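PDB 4XDY: ketol-acid reductoisomerase (NAD(+)) from uncultured archaeon GZfos26G2, which catalyses the magnesium-dependent alkyl migration and NADH-linked reduction of (S)-2-acetolactate to (R)-2,3-dihydroxy-isovalerate in branched-chain amino acid biosynthesis. Local coordinates for residues A[1-14]-A[170-184]. Residues are numbered along the deposited sequence; the frame is centred on the assembly and turned at random.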
ATOM      1  N   MET A   1      -0.950 -21.635 -14.120  1.00 46.15           N
ATOM      2  CA  MET A   1      -2.181 -21.377 -14.906  1.00 48.66           C
ATOM      3  C   MET A   1      -1.879 -20.261 -15.923  1.00 41.47           C
ATOM      4  O   MET A   1      -0.997 -19.438 -15.697  1.00 49.76           O
ATOM      5  CB  MET A   1      -3.236 -20.981 -13.921  1.00 46.50           C
ATOM      6  CG  MET A   1      -4.516 -20.582 -14.482  1.00 48.94           C
ATOM      7  SD  MET A   1      -5.246 -19.270 -13.486  1.00 49.08           S
ATOM      8  CE  MET A   1      -6.631 -19.208 -14.604  1.00 45.39           C
ATOM      9  N   GLU A   2      -2.551 -20.280 -17.061  1.00 35.70           N
ATOM     10  CA  GLU A   2      -2.182 -19.425 -18.164  1.00 35.40           C
ATOM     11  C   GLU A   2      -2.689 -18.015 -17.739  1.00 32.36           C
ATOM     12  O   GLU A   2      -3.804 -17.863 -17.182  1.00 28.75           O
ATOM     13  CB  GLU A   2      -2.851 -19.911 -19.439  1.00 41.36           C
ATOM     14  CG  GLU A   2      -3.084 -18.877 -20.541  1.00 49.68           C
ATOM     15  CD  GLU A   2      -3.620 -19.490 -21.877  1.00 58.52           C
ATOM     16  OE1 GLU A   2      -2.922 -19.308 -22.911  1.00 58.70           O
ATOM     17  OE2 GLU A   2      -4.747 -20.094 -21.923  1.00 44.15           O
ATOM     18  N   ILE A   3      -1.822 -17.055 -17.994  1.00 26.68           N
ATOM     19  CA  ILE A   3      -2.145 -15.640 -18.006  1.00 26.57           C
ATOM     20  C   ILE A   3      -2.108 -15.063 -19.419  1.00 26.72           C
ATOM     21  O   ILE A   3      -1.086 -15.120 -20.095  1.00 28.60           O
ATOM     22  CB  ILE A   3      -1.133 -14.880 -17.141  1.00 26.41           C
ATOM     23  CG1 ILE A   3      -0.978 -15.573 -15.771  1.00 28.20           C
ATOM     24  CG2 ILE A   3      -1.491 -13.380 -17.100  1.00 24.52           C
ATOM     25  CD1 ILE A   3       0.116 -14.909 -14.921  1.00 34.89           C
ATOM     26  N   LEU A   4      -3.209 -14.463 -19.844  1.00 23.89           N
ATOM     27  CA  LEU A   4      -3.330 -13.847 -21.169  1.00 26.20           C
ATOM     28  C   LEU A   4      -2.895 -12.395 -21.158  1.00 30.14           C
ATOM     29  O   LEU A   4      -3.249 -11.605 -20.222  1.00 24.02           O
ATOM     30  CB  LEU A   4      -4.738 -14.028 -21.660  1.00 25.29           C
ATOM     31  CG  LEU A   4      -5.322 -15.421 -21.647  1.00 29.59           C
ATOM     32  CD1 LEU A   4      -6.772 -15.439 -22.118  1.00 33.01           C
ATOM     33  CD2 LEU A   4      -4.511 -16.365 -22.534  1.00 34.96           C
ATOM     34  N   HIS A   5      -2.010 -12.062 -22.099  1.00 24.52           N
ATOM     35  CA  HIS A   5      -1.558 -10.704 -22.305  1.00 24.51           C
ATOM     36  C   HIS A   5      -1.989 -10.193 -23.708  1.00 23.83           C
ATOM     37  O   HIS A   5      -2.835 -10.803 -24.373  1.00 24.11           O
ATOM     38  CB  HIS A   5      -0.029 -10.606 -22.063  1.00 26.12           C
ATOM     39  CG  HIS A   5       0.427 -11.005 -20.691  1.00 27.77           C
ATOM     40  ND1 HIS A   5       0.803 -12.284 -20.370  1.00 28.68           N
ATOM     41  CD2 HIS A   5       0.529 -10.287 -19.544  1.00 28.95           C
ATOM     42  CE1 HIS A   5       1.145 -12.331 -19.093  1.00 31.21           C
ATOM     43  NE2 HIS A   5       0.978 -11.128 -18.572  1.00 28.83           N
ATOM     44  N   ASP A   6      -1.473  -9.024 -24.075  1.00 26.84           N
ATOM     45  CA  ASP A   6      -1.910  -8.304 -25.273  1.00 27.75           C
ATOM     46  C   ASP A   6      -1.792  -9.190 -26.503  1.00 33.48           C
ATOM     47  O   ASP A   6      -2.720  -9.325 -27.308  1.00 31.90           O
ATOM     48  CB  ASP A   6      -1.005  -7.100 -25.497  1.00 28.86           C
ATOM     49  CG  ASP A   6      -1.493  -5.831 -24.785  1.00 30.94           C
ATOM     50  OD1 ASP A   6      -2.615  -5.772 -24.192  1.00 31.07           O
ATOM     51  OD2 ASP A   6      -0.713  -4.859 -24.845  1.00 33.09           O
ATOM     52  N   GLU A   7      -0.668  -9.882 -26.608  1.00 31.26           N
ATOM     53  CA  GLU A   7      -0.403 -10.731 -27.799  1.00 36.44           C
ATOM     54  C   GLU A   7      -1.298 -11.957 -27.829  1.00 35.37           C
ATOM     55  O   GLU A   7      -1.417 -12.609 -28.871  1.00 35.08           O
ATOM     56  CB  GLU A   7       1.111 -11.070 -27.910  1.00 35.08           C
ATOM     57  CG  GLU A   7       1.610 -12.058 -26.876  1.00 42.87           C
ATOM     58  CD  GLU A   7       1.983 -11.423 -25.513  1.00 58.67           C
ATOM     59  OE1 GLU A   7       1.694 -10.182 -25.209  1.00 48.32           O
ATOM     60  OE2 GLU A   7       2.571 -12.208 -24.726  1.00 59.72           O
ATOM     61  N   ASP A   8      -2.009 -12.279 -26.738  1.00 27.65           N
ATOM     62  CA  ASP A   8      -2.853 -13.456 -26.735  1.00 27.90           C
ATOM     63  C   ASP A   8      -4.292 -13.191 -27.120  1.00 28.09           C
ATOM     64  O   ASP A   8      -5.051 -14.118 -27.166  1.00 31.15           O
ATOM     65  CB  ASP A   8      -2.843 -14.139 -25.365  1.00 30.98           C
ATOM     66  CG  ASP A   8      -1.457 -14.415 -24.890  1.00 36.71           C
ATOM     67  OD1 ASP A   8      -0.738 -15.108 -25.644  1.00 32.77           O
ATOM     68  OD2 ASP A   8      -1.044 -13.904 -23.829  1.00 27.73           O
ATOM     69  N   VAL A   9      -4.687 -11.933 -27.289  1.00 29.17           N
ATOM     70  CA  VAL A   9      -6.107 -11.569 -27.424  1.00 29.10           C
ATOM     71  C   VAL A   9      -6.303 -10.658 -28.626  1.00 26.05           C
ATOM     72  O   VAL A   9      -5.567  -9.740 -28.812  1.00 32.42           O
ATOM     73  CB  VAL A   9      -6.632 -10.739 -26.169  1.00 28.55           C
ATOM     74  CG1 VAL A   9      -8.070 -10.210 -26.404  1.00 30.72           C
ATOM     75  CG2 VAL A   9      -6.475 -11.582 -24.890  1.00 30.89           C
ATOM     76  N   ASP A  10      -7.361 -10.887 -29.355  1.00 29.92           N
ATOM     77  CA  ASP A  10      -7.693 -10.033 -30.504  1.00 33.04           C
ATOM     78  C   ASP A  10      -8.921  -9.240 -30.104  1.00 29.13           C
ATOM     79  O   ASP A  10      -9.926  -9.891 -29.826  1.00 31.73           O
ATOM     80  CB  ASP A  10      -8.113 -11.001 -31.621  1.00 35.12           C
ATOM     81  CG  ASP A  10      -8.544 -10.290 -32.913  1.00 40.12           C
ATOM     82  OD1 ASP A  10      -8.351  -9.051 -33.032  1.00 39.04           O
ATOM     83  OD2 ASP A  10      -9.026 -11.067 -33.806  1.00 45.21           O
ATOM     84  N   ASP A  11      -8.863  -7.916 -30.138  1.00 27.79           N
ATOM     85  CA  ASP A  11     -10.042  -7.087 -29.817  1.00 29.70           C
ATOM     86  C   ASP A  11     -10.877  -6.581 -30.967  1.00 31.59           C
ATOM     87  O   ASP A  11     -11.796  -5.835 -30.741  1.00 29.79           O
ATOM     88  CB  ASP A  11      -9.680  -5.941 -28.915  1.00 34.50           C
ATOM     89  CG  ASP A  11      -8.684  -5.005 -29.544  1.00 46.10           C
ATOM     90  OD1 ASP A  11      -8.696  -4.879 -30.774  1.00 40.84           O
ATOM     91  OD2 ASP A  11      -7.919  -4.376 -28.800  1.00 49.77           O
ATOM     92  N   SER A  12     -10.649  -7.076 -32.177  1.00 34.40           N
ATOM     93  CA  SER A  12     -11.334  -6.538 -33.338  1.00 30.61           C
ATOM     94  C   SER A  12     -12.821  -6.809 -33.381  1.00 29.98           C
ATOM     95  O   SER A  12     -13.543  -6.023 -33.967  1.00 30.32           O
ATOM     96  CB  SER A  12     -10.641  -7.051 -34.629  1.00 32.17           C
ATOM     97  OG  SER A  12     -10.638  -8.435 -34.692  1.00 38.38           O
ATOM     98  N   ILE A  13     -13.333  -7.857 -32.718  1.00 27.63           N
ATOM     99  CA  ILE A  13     -14.759  -8.032 -32.627  1.00 27.93           C
ATOM    100  C   ILE A  13     -15.579  -6.767 -32.158  1.00 29.03           C
ATOM    101  O   ILE A  13     -16.758  -6.597 -32.514  1.00 32.31           O
ATOM    102  CB  ILE A  13     -15.177  -9.262 -31.807  1.00 30.17           C
ATOM    103  CG1 ILE A  13     -16.625  -9.616 -32.135  1.00 33.56           C
ATOM    104  CG2 ILE A  13     -15.004  -9.036 -30.277  1.00 32.15           C
ATOM    105  CD1 ILE A  13     -17.051 -10.950 -31.612  1.00 33.46           C
ATOM    106  N   LEU A  14     -14.961  -5.961 -31.301  1.00 30.52           N
ATOM    107  CA  LEU A  14     -15.634  -4.760 -30.726  1.00 31.96           C
ATOM    108  C   LEU A  14     -15.784  -3.620 -31.723  1.00 36.01           C
ATOM    109  O   LEU A  14     -16.572  -2.691 -31.473  1.00 36.45           O
ATOM    110  CB  LEU A  14     -14.882  -4.252 -29.508  1.00 36.02           C
ATOM    111  CG  LEU A  14     -14.828  -5.205 -28.324  1.00 34.37           C
ATOM    112  CD1 LEU A  14     -14.176  -4.494 -27.141  1.00 36.58           C
ATOM    113  CD2 LEU A  14     -16.202  -5.710 -27.952  1.00 33.04           C
ATOM    114  N   LEU A 170     -13.051 -11.198 -23.673  1.00 23.38           N
ATOM    115  CA  LEU A 170     -11.618 -10.990 -23.702  1.00 20.83           C
ATOM    116  C   LEU A 170     -11.266  -9.682 -24.416  1.00 20.26           C
ATOM    117  O   LEU A 170     -10.312  -8.972 -24.051  1.00 22.80           O
ATOM    118  CB  LEU A 170     -10.863 -12.195 -24.327  1.00 22.61           C
ATOM    119  CG  LEU A 170     -10.914 -13.492 -23.534  1.00 22.98           C
ATOM    120  CD1 LEU A 170     -10.361 -14.625 -24.382  1.00 26.94           C
ATOM    121  CD2 LEU A 170     -10.071 -13.458 -22.256  1.00 23.65           C
ATOM    122  N   ALA A 171     -12.023  -9.412 -25.480  1.00 23.37           N
ATOM    123  CA  ALA A 171     -11.754  -8.258 -26.324  1.00 23.95           C
ATOM    124  C   ALA A 171     -11.909  -7.001 -25.471  1.00 26.13           C
ATOM    125  O   ALA A 171     -11.109  -6.079 -25.556  1.00 24.23           O
ATOM    126  CB  ALA A 171     -12.693  -8.222 -27.483  1.00 26.12           C
ATOM    127  N   MET A 172     -12.949  -7.007 -24.649  1.00 25.65           N
ATOM    128  CA  MET A 172     -13.197  -5.855 -23.743  1.00 24.20           C
ATOM    129  C   MET A 172     -11.977  -5.607 -22.845  1.00 22.15           C
ATOM    130  O   MET A 172     -11.544  -4.458 -22.662  1.00 23.07           O
ATOM    131  CB  MET A 172     -14.494  -6.096 -22.952  1.00 24.11           C
ATOM    132  CG  MET A 172     -15.749  -5.869 -23.696  1.00 23.67           C
ATOM    133  SD  MET A 172     -17.192  -6.338 -22.770  1.00 25.62           S
ATOM    134  CE  MET A 172     -17.248  -4.957 -21.570  1.00 24.76           C
ATOM    135  N   THR A 173     -11.361  -6.681 -22.331  1.00 21.41           N
ATOM    136  CA  THR A 173     -10.225  -6.514 -21.411  1.00 22.37           C
ATOM    137  C   THR A 173      -8.989  -6.034 -22.100  1.00 21.77           C
ATOM    138  O   THR A 173      -8.167  -5.289 -21.571  1.00 22.94           O
ATOM    139  CB  THR A 173      -9.880  -7.784 -20.600  1.00 25.74           C
ATOM    140  OG1 THR A 173      -9.289  -8.783 -21.462  1.00 23.65           O
ATOM    141  CG2 THR A 173     -11.114  -8.321 -19.807  1.00 24.67           C
ATOM    142  N   LYS A 174      -8.869  -6.414 -23.380  1.00 22.56           N
ATOM    143  CA  LYS A 174      -7.730  -5.908 -24.144  1.00 22.29           C
ATOM    144  C   LYS A 174      -7.895  -4.415 -24.480  1.00 21.75           C
ATOM    145  O   LYS A 174      -6.944  -3.642 -24.367  1.00 24.06           O
ATOM    146  CB  LYS A 174      -7.560  -6.722 -25.447  1.00 22.90           C
ATOM    147  CG  LYS A 174      -6.317  -6.181 -26.199  1.00 27.22           C
ATOM    148  CD  LYS A 174      -5.909  -6.927 -27.441  1.00 36.06           C
ATOM    149  CE  LYS A 174      -4.600  -6.275 -27.951  1.00 34.99           C
ATOM    150  NZ  LYS A 174      -4.069  -7.285 -28.868  1.00 37.02           N
ATOM    151  N   ALA A 175      -9.084  -4.049 -24.931  1.00 24.20           N
ATOM    152  CA  ALA A 175      -9.424  -2.635 -25.223  1.00 22.27           C
ATOM    153  C   ALA A 175      -9.242  -1.731 -23.943  1.00 25.35           C
ATOM    154  O   ALA A 175      -8.847  -0.556 -24.014  1.00 24.50           O
ATOM    155  CB  ALA A 175     -10.811  -2.529 -25.738  1.00 22.61           C
ATOM    156  N   MET A 176      -9.520  -2.320 -22.768  1.00 24.62           N
ATOM    157  CA  MET A 176      -9.263  -1.598 -21.473  1.00 22.84           C
ATOM    158  C   MET A 176      -7.867  -1.736 -20.959  1.00 23.08           C
ATOM    159  O   MET A 176      -7.510  -1.132 -19.932  1.00 24.70           O
ATOM    160  CB  MET A 176     -10.311  -2.002 -20.406  1.00 22.47           C
ATOM    161  CG  MET A 176     -11.691  -1.553 -20.786  1.00 23.28           C
ATOM    162  SD  MET A 176     -13.023  -1.832 -19.618  1.00 22.54           S
ATOM    163  CE  MET A 176     -13.167  -3.617 -19.686  1.00 22.49           C
ATOM    164  N   HIS A 177      -7.013  -2.453 -21.710  1.00 22.82           N
ATOM    165  CA  HIS A 177      -5.579  -2.596 -21.418  1.00 24.45           C
ATOM    166  C   HIS A 177      -5.245  -3.431 -20.163  1.00 22.70           C
ATOM    167  O   HIS A 177      -4.102  -3.406 -19.646  1.00 23.91           O
ATOM    168  CB  HIS A 177      -4.875  -1.246 -21.356  1.00 26.33           C
ATOM    169  CG  HIS A 177      -4.897  -0.462 -22.654  1.00 26.48           C
ATOM    170  ND1 HIS A 177      -4.174   0.697 -22.817  1.00 28.57           N
ATOM    171  CD2 HIS A 177      -5.547  -0.665 -23.827  1.00 28.06           C
ATOM    172  CE1 HIS A 177      -4.378   1.177 -24.043  1.00 29.42           C
ATOM    173  NE2 HIS A 177      -5.246   0.406 -24.654  1.00 27.06           N
ATOM    174  N   TRP A 178      -6.221  -4.186 -19.686  1.00 23.14           N
ATOM    175  CA  TRP A 178      -6.007  -5.038 -18.502  1.00 19.98           C
ATOM    176  C   TRP A 178      -5.051  -6.175 -18.866  1.00 21.55           C
ATOM    177  O   TRP A 178      -4.356  -6.691 -18.046  1.00 21.93           O
ATOM    178  CB  TRP A 178      -7.307  -5.651 -18.008  1.00 18.96           C
ATOM    179  CG  TRP A 178      -8.391  -4.687 -17.529  1.00 18.94           C
ATOM    180  CD1 TRP A 178      -8.331  -3.325 -17.471  1.00 20.42           C
ATOM    181  CD2 TRP A 178      -9.716  -5.041 -17.164  1.00 19.13           C
ATOM    182  NE1 TRP A 178      -9.547  -2.793 -17.104  1.00 19.15           N
ATOM    183  CE2 TRP A 178     -10.414  -3.820 -16.883  1.00 21.11           C
ATOM    184  CE3 TRP A 178     -10.397  -6.238 -17.056  1.00 20.33           C
ATOM    185  CZ2 TRP A 178     -11.764  -3.804 -16.525  1.00 21.32           C
ATOM    186  CZ3 TRP A 178     -11.718  -6.210 -16.691  1.00 21.07           C
ATOM    187  CH2 TRP A 178     -12.371  -4.998 -16.428  1.00 22.24           C
ATOM    188  N   THR A 179      -5.046  -6.548 -20.150  1.00 23.57           N
ATOM    189  CA  THR A 179      -4.104  -7.553 -20.654  1.00 23.72           C
ATOM    190  C   THR A 179      -2.662  -7.156 -20.508  1.00 24.27           C
ATOM    191  O   THR A 179      -1.788  -8.038 -20.491  1.00 24.58           O
ATOM    192  CB  THR A 179      -4.419  -7.836 -22.178  1.00 25.98           C
ATOM    193  OG1 THR A 179      -4.652  -6.599 -22.855  1.00 23.88           O
ATOM    194  CG2 THR A 179      -5.598  -8.659 -22.303  1.00 26.53           C
ATOM    195  N   LYS A 180      -2.364  -5.856 -20.341  1.00 23.38           N
ATOM    196  CA  LYS A 180      -1.005  -5.472 -20.076  1.00 26.18           C
ATOM    197  C   LYS A 180      -0.483  -5.995 -18.726  1.00 23.46           C
ATOM    198  O   LYS A 180       0.716  -6.291 -18.538  1.00 24.97           O
ATOM    199  CB  LYS A 180      -0.805  -3.984 -20.246  1.00 26.02           C
ATOM    200  CG  LYS A 180      -1.119  -3.517 -21.666  1.00 26.47           C
ATOM    201  CD  LYS A 180      -0.780  -2.068 -21.809  1.00 27.11           C
ATOM    202  CE  LYS A 180      -1.356  -1.484 -23.068  1.00 29.91           C
ATOM    203  NZ  LYS A 180      -0.684  -2.089 -24.239  1.00 29.53           N
ATOM    204  N   ALA A 181      -1.384  -6.103 -17.753  1.00 23.65           N
ATOM    205  CA  ALA A 181      -1.027  -6.722 -16.482  1.00 25.24           C
ATOM    206  C   ALA A 181      -1.284  -8.226 -16.548  1.00 23.01           C
ATOM    207  O   ALA A 181      -0.486  -9.022 -16.033  1.00 25.99           O
ATOM    208  CB  ALA A 181      -1.889  -6.085 -15.345  1.00 24.22           C
ATOM    209  N   GLY A 182      -2.413  -8.599 -17.144  1.00 25.63           N
ATOM    210  CA  GLY A 182      -2.750  -9.994 -17.334  1.00 27.13           C
ATOM    211  C   GLY A 182      -4.149 -10.343 -16.952  1.00 26.33           C
ATOM    212  O   GLY A 182      -4.734  -9.761 -16.014  1.00 22.20           O
ATOM    213  N   ILE A 183      -4.692 -11.291 -17.687  1.00 21.61           N
ATOM    214  CA  ILE A 183      -6.072 -11.793 -17.528  1.00 21.55           C
ATOM    215  C   ILE A 183      -6.012 -13.286 -17.202  1.00 24.01           C
ATOM    216  O   ILE A 183      -5.214 -14.115 -17.783  1.00 22.97           O
ATOM    217  CB  ILE A 183      -6.882 -11.566 -18.852  1.00 23.25           C
ATOM    218  CG1 ILE A 183      -7.023 -10.083 -19.093  1.00 27.85           C
ATOM    219  CG2 ILE A 183      -8.162 -12.337 -18.966  1.00 24.81           C
ATOM    220  CD1 ILE A 183      -7.879  -9.388 -18.103  1.00 28.57           C
ATOM    221  N   LEU A 184      -6.823 -13.667 -16.240  1.00 20.20           N
ATOM    222  CA  LEU A 184      -7.074 -15.062 -15.891  1.00 21.72           C
ATOM    223  C   LEU A 184      -8.486 -15.422 -16.227  1.00 24.42           C
ATOM    224  O   LEU A 184      -9.453 -14.691 -15.867  1.00 21.90           O
ATOM    225  CB  LEU A 184      -6.901 -15.286 -14.370  1.00 23.39           C
ATOM    226  CG  LEU A 184      -5.555 -14.809 -13.840  1.00 26.38           C
ATOM    227  CD1 LEU A 184      -5.576 -15.027 -12.325  1.00 25.07           C
ATOM    228  CD2 LEU A 184      -4.414 -15.570 -14.509  1.00 30.15           C
TER
HETATM  229  O   HOH W   1       1.534 -10.759 -15.866  1.00 23.54           O
HETATM  230  O   HOH W   2      -4.105  -3.618 -24.399  1.00 28.04           O
HETATM  231  O   HOH W   3       0.665  -7.273 -22.850  1.00 35.00           O
HETATM  232  O   HOH W   4      -6.262  -6.524 -30.627  1.00 45.30           O
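K174 and D6 carry much of the polar grip with which the N-terminal arm is laid over the edge of the Rossmann domain, on helix 165-175 and the loop leading to strand 183-185. The contact illustrates how one lysine amine can bridge two backbone carbonyls of an irregular segment. With CG anti to the backbone N (chi1 -178°) and an extended chain beyond, K174 runs alongside V9, the two side chains pointing opposite ways, its CB 3.7 Å from V9 CG1. NZ then meets V9 O almost head-on at 2.9 Å and D6 O from above the carbonyl plane, while V9 N reaches D6 O from the opposite face; water 4 is a third partner of NZ. Cut back to an alanine, this position is likely to leave both carbonyls without their lysine donor and open a gap beside D11, whose OD2 lies across the lysine chain, 3.5 Å from K174 CD. The D6 carboxylate divides its work: K180 NZ comes to the syn lone pair of OD2 in a 2.8 Å salt bridge, and T179 OG1 donates to OD1. Farther along, L14 and I13 close on A171 CB, and V9 CG1 rests on L170. L4 and I183 form an antiparallel hydrogen-bonded pair, beside which M1 and I3 approach L184. The second subunit packs on M1, I3, H5 and L184. At the H5 ring edge, water 1 lies in plane, 2.8 Å from NE2, and donates to A181 O.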